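Long-range contact in type II restriction enzyme MunI (Mycoplasma, PDB 1D02), which recognises the double-stranded DNA sequence 5'-CAATTG-3' as a homodimer and cleaves each strand after the first C: residues 28-33 / 188-193. The protein carries 1 engineered substitution. Numbering follows the deposited sequence.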
loop_
_atom_site.group_PDB
_atom_site.type_symbol
_atom_site.label_atom_id
_atom_site.label_comp_id
_atom_site.label_asym_id
_atom_site.label_seq_id
_atom_site.Cartn_x
_atom_site.Cartn_y
_atom_site.Cartn_z
ATOM N N TYR D 28 -22.000 -6.498 -5.008
ATOM C CA TYR D 28 -22.992 -6.749 -3.976
ATOM C C TYR D 28 -24.194 -7.574 -4.416
ATOM O O TYR D 28 -24.527 -8.577 -3.748
ATOM C CB TYR D 28 -23.450 -5.424 -3.367
ATOM C CG TYR D 28 -22.278 -4.605 -2.897
ATOM C CD1 TYR D 28 -21.709 -3.606 -3.708
ATOM C CD2 TYR D 28 -21.701 -4.857 -1.666
ATOM C CE1 TYR D 28 -20.576 -2.882 -3.267
ATOM C CE2 TYR D 28 -20.599 -4.154 -1.225
ATOM C CZ TYR D 28 -20.038 -3.178 -2.015
ATOM O OH TYR D 28 -18.924 -2.528 -1.536
ATOM N N ASN D 29 -24.867 -7.202 -5.503
ATOM C CA ASN D 29 -26.028 -8.035 -5.842
ATOM C C ASN D 29 -25.621 -9.430 -6.334
ATOM O O ASN D 29 -26.335 -10.404 -6.110
ATOM C CB ASN D 29 -27.038 -7.313 -6.784
ATOM C CG ASN D 29 -26.467 -6.914 -8.141
ATOM O OD1 ASN D 29 -25.339 -7.224 -8.500
ATOM N ND2 ASN D 29 -27.298 -6.222 -8.924
ATOM N N VAL D 30 -24.439 -9.534 -6.921
ATOM C CA VAL D 30 -23.922 -10.816 -7.395
ATOM C C VAL D 30 -23.656 -11.743 -6.191
ATOM O O VAL D 30 -24.130 -12.892 -6.153
ATOM C CB VAL D 30 -22.609 -10.604 -8.208
ATOM C CG1 VAL D 30 -21.778 -11.893 -8.305
ATOM C CG2 VAL D 30 -22.956 -10.090 -9.620
ATOM N N PHE D 31 -22.920 -11.264 -5.189
ATOM C CA PHE D 31 -22.661 -12.150 -4.063
ATOM C C PHE D 31 -23.904 -12.386 -3.211
ATOM O O PHE D 31 -24.070 -13.484 -2.672
ATOM C CB PHE D 31 -21.495 -11.634 -3.202
ATOM C CG PHE D 31 -20.150 -12.098 -3.694
ATOM C CD1 PHE D 31 -19.247 -11.209 -4.276
ATOM C CD2 PHE D 31 -19.802 -13.452 -3.612
ATOM C CE1 PHE D 31 -18.031 -11.661 -4.759
ATOM C CE2 PHE D 31 -18.578 -13.907 -4.102
ATOM C CZ PHE D 31 -17.694 -13.006 -4.674
ATOM N N ASN D 32 -24.767 -11.379 -3.068
ATOM C CA ASN D 32 -25.993 -11.583 -2.293
ATOM C C ASN D 32 -26.820 -12.676 -2.961
ATOM O O ASN D 32 -27.401 -13.529 -2.285
ATOM C CB ASN D 32 -26.815 -10.290 -2.214
ATOM C CG ASN D 32 -26.259 -9.312 -1.208
ATOM O OD1 ASN D 32 -26.431 -8.088 -1.334
ATOM N ND2 ASN D 32 -25.625 -9.838 -0.173
ATOM N N ALA D 33 -26.875 -12.673 -4.285
ATOM C CA ALA D 33 -27.658 -13.709 -4.954
ATOM C C ALA D 33 -27.042 -15.089 -4.769
ATOM O O ALA D 33 -27.728 -16.053 -4.409
ATOM C CB ALA D 33 -27.793 -13.404 -6.459
ATOM N N LYS D 188 -17.850 -15.150 -13.225
ATOM C CA LYS D 188 -16.397 -15.184 -13.165
ATOM C C LYS D 188 -15.866 -14.663 -11.819
ATOM O O LYS D 188 -14.905 -15.209 -11.278
ATOM C CB LYS D 188 -15.835 -14.340 -14.310
ATOM C CG LYS D 188 -14.336 -14.352 -14.403
ATOM C CD LYS D 188 -13.858 -15.260 -15.528
ATOM C CE LYS D 188 -12.407 -14.923 -15.900
ATOM N NZ LYS D 188 -12.243 -13.625 -16.680
ATOM N N LEU D 189 -16.488 -13.601 -11.309
ATOM C CA LEU D 189 -16.114 -13.006 -10.027
ATOM C C LEU D 189 -16.309 -14.040 -8.911
ATOM O O LEU D 189 -15.409 -14.272 -8.095
ATOM C CB LEU D 189 -16.981 -11.763 -9.736
ATOM C CG LEU D 189 -16.854 -11.152 -8.336
ATOM C CD1 LEU D 189 -15.477 -10.524 -8.173
ATOM C CD2 LEU D 189 -17.962 -10.099 -8.125
ATOM N N VAL D 190 -17.474 -14.665 -8.895
ATOM C CA VAL D 190 -17.768 -15.655 -7.858
ATOM C C VAL D 190 -16.878 -16.894 -8.009
ATOM O O VAL D 190 -16.418 -17.462 -7.002
ATOM C CB VAL D 190 -19.290 -16.063 -7.855
ATOM C CG1 VAL D 190 -19.552 -17.077 -6.737
ATOM C CG2 VAL D 190 -20.178 -14.825 -7.606
ATOM N N GLN D 191 -16.589 -17.303 -9.244
ATOM C CA GLN D 191 -15.737 -18.477 -9.447
ATOM C C GLN D 191 -14.362 -18.243 -8.830
ATOM O O GLN D 191 -13.766 -19.168 -8.282
ATOM C CB GLN D 191 -15.596 -18.823 -10.932
ATOM C CG GLN D 191 -16.894 -19.361 -11.538
ATOM C CD GLN D 191 -16.782 -19.638 -13.026
ATOM O OE1 GLN D 191 -16.156 -18.832 -13.745
ATOM N NE2 GLN D 191 -17.355 -20.657 -13.487
ATOM N N HIS D 192 -13.854 -17.011 -8.887
ATOM C CA HIS D 192 -12.543 -16.753 -8.286
ATOM C C HIS D 192 -12.621 -17.027 -6.785
ATOM O O HIS D 192 -11.779 -17.732 -6.228
ATOM C CB HIS D 192 -12.101 -15.306 -8.525
ATOM C CG HIS D 192 -10.706 -15.022 -8.056
ATOM N ND1 HIS D 192 -10.400 -14.747 -6.740
ATOM C CD2 HIS D 192 -9.525 -15.043 -8.722
ATOM C CE1 HIS D 192 -9.090 -14.619 -6.614
ATOM N NE2 HIS D 192 -8.537 -14.798 -7.802
ATOM N N PHE D 193 -13.620 -16.450 -6.126
ATOM C CA PHE D 193 -13.806 -16.667 -4.692
ATOM C C PHE D 193 -14.013 -18.168 -4.408
ATOM O O PHE D 193 -13.351 -18.755 -3.560
ATOM C CB PHE D 193 -15.054 -15.917 -4.210
ATOM C CG PHE D 193 -15.499 -16.312 -2.826
ATOM C CD1 PHE D 193 -14.810 -15.871 -1.702
ATOM C CD2 PHE D 193 -16.616 -17.141 -2.656
ATOM C CE1 PHE D 193 -15.224 -16.250 -0.414
ATOM C CE2 PHE D 193 -17.038 -17.526 -1.384
ATOM C CZ PHE D 193 -16.340 -17.077 -0.256
#
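The ring of Phe31 is the bump of this helix-helix contact, and Leu189, Val190 and Phe193, residues i, i+1 and i+4 of the other helix, form the hollow that receives it. Val190 CG2 lies over one face of the Phe31 ring, 4.3 Å from its centroid, a CH-pi contact. CB of Phe193 meets the ring edge, 4.0 Å from CZ of Phe31. CD2 of Leu189 approaches obliquely, 3.7 Å from CE1 of Phe31. CG of Phe193, anti to its backbone N (chi1 168°), is set 4.1 Å from Phe31 CE2. The edge of Phe31 faces the Phe193 ring; planes at 86° and centroids 5.8 Å apart make this an offset edge-to-face pair. A second bump, Val30 CG1, presses on Val190 CG2 at 3.4 Å, tighter than usual van der Waals contact, and lies 4.2 Å from Leu189 CD2. The axes of the two segments come no nearer than 10.4 Å, crossing at -58°, so the side chains bridge a fairly wide separation by apolar contact. All five touching residues are buried. In the MunI fold, of the PDDEXK clan, helix 12-21 flanks the pair through Leu15 on Val30 and Trp12 on Val190, while Leu189 also packs on Phe178 and Trp180 of strand 177-180, an outermost strand of the chain's mixed sheet.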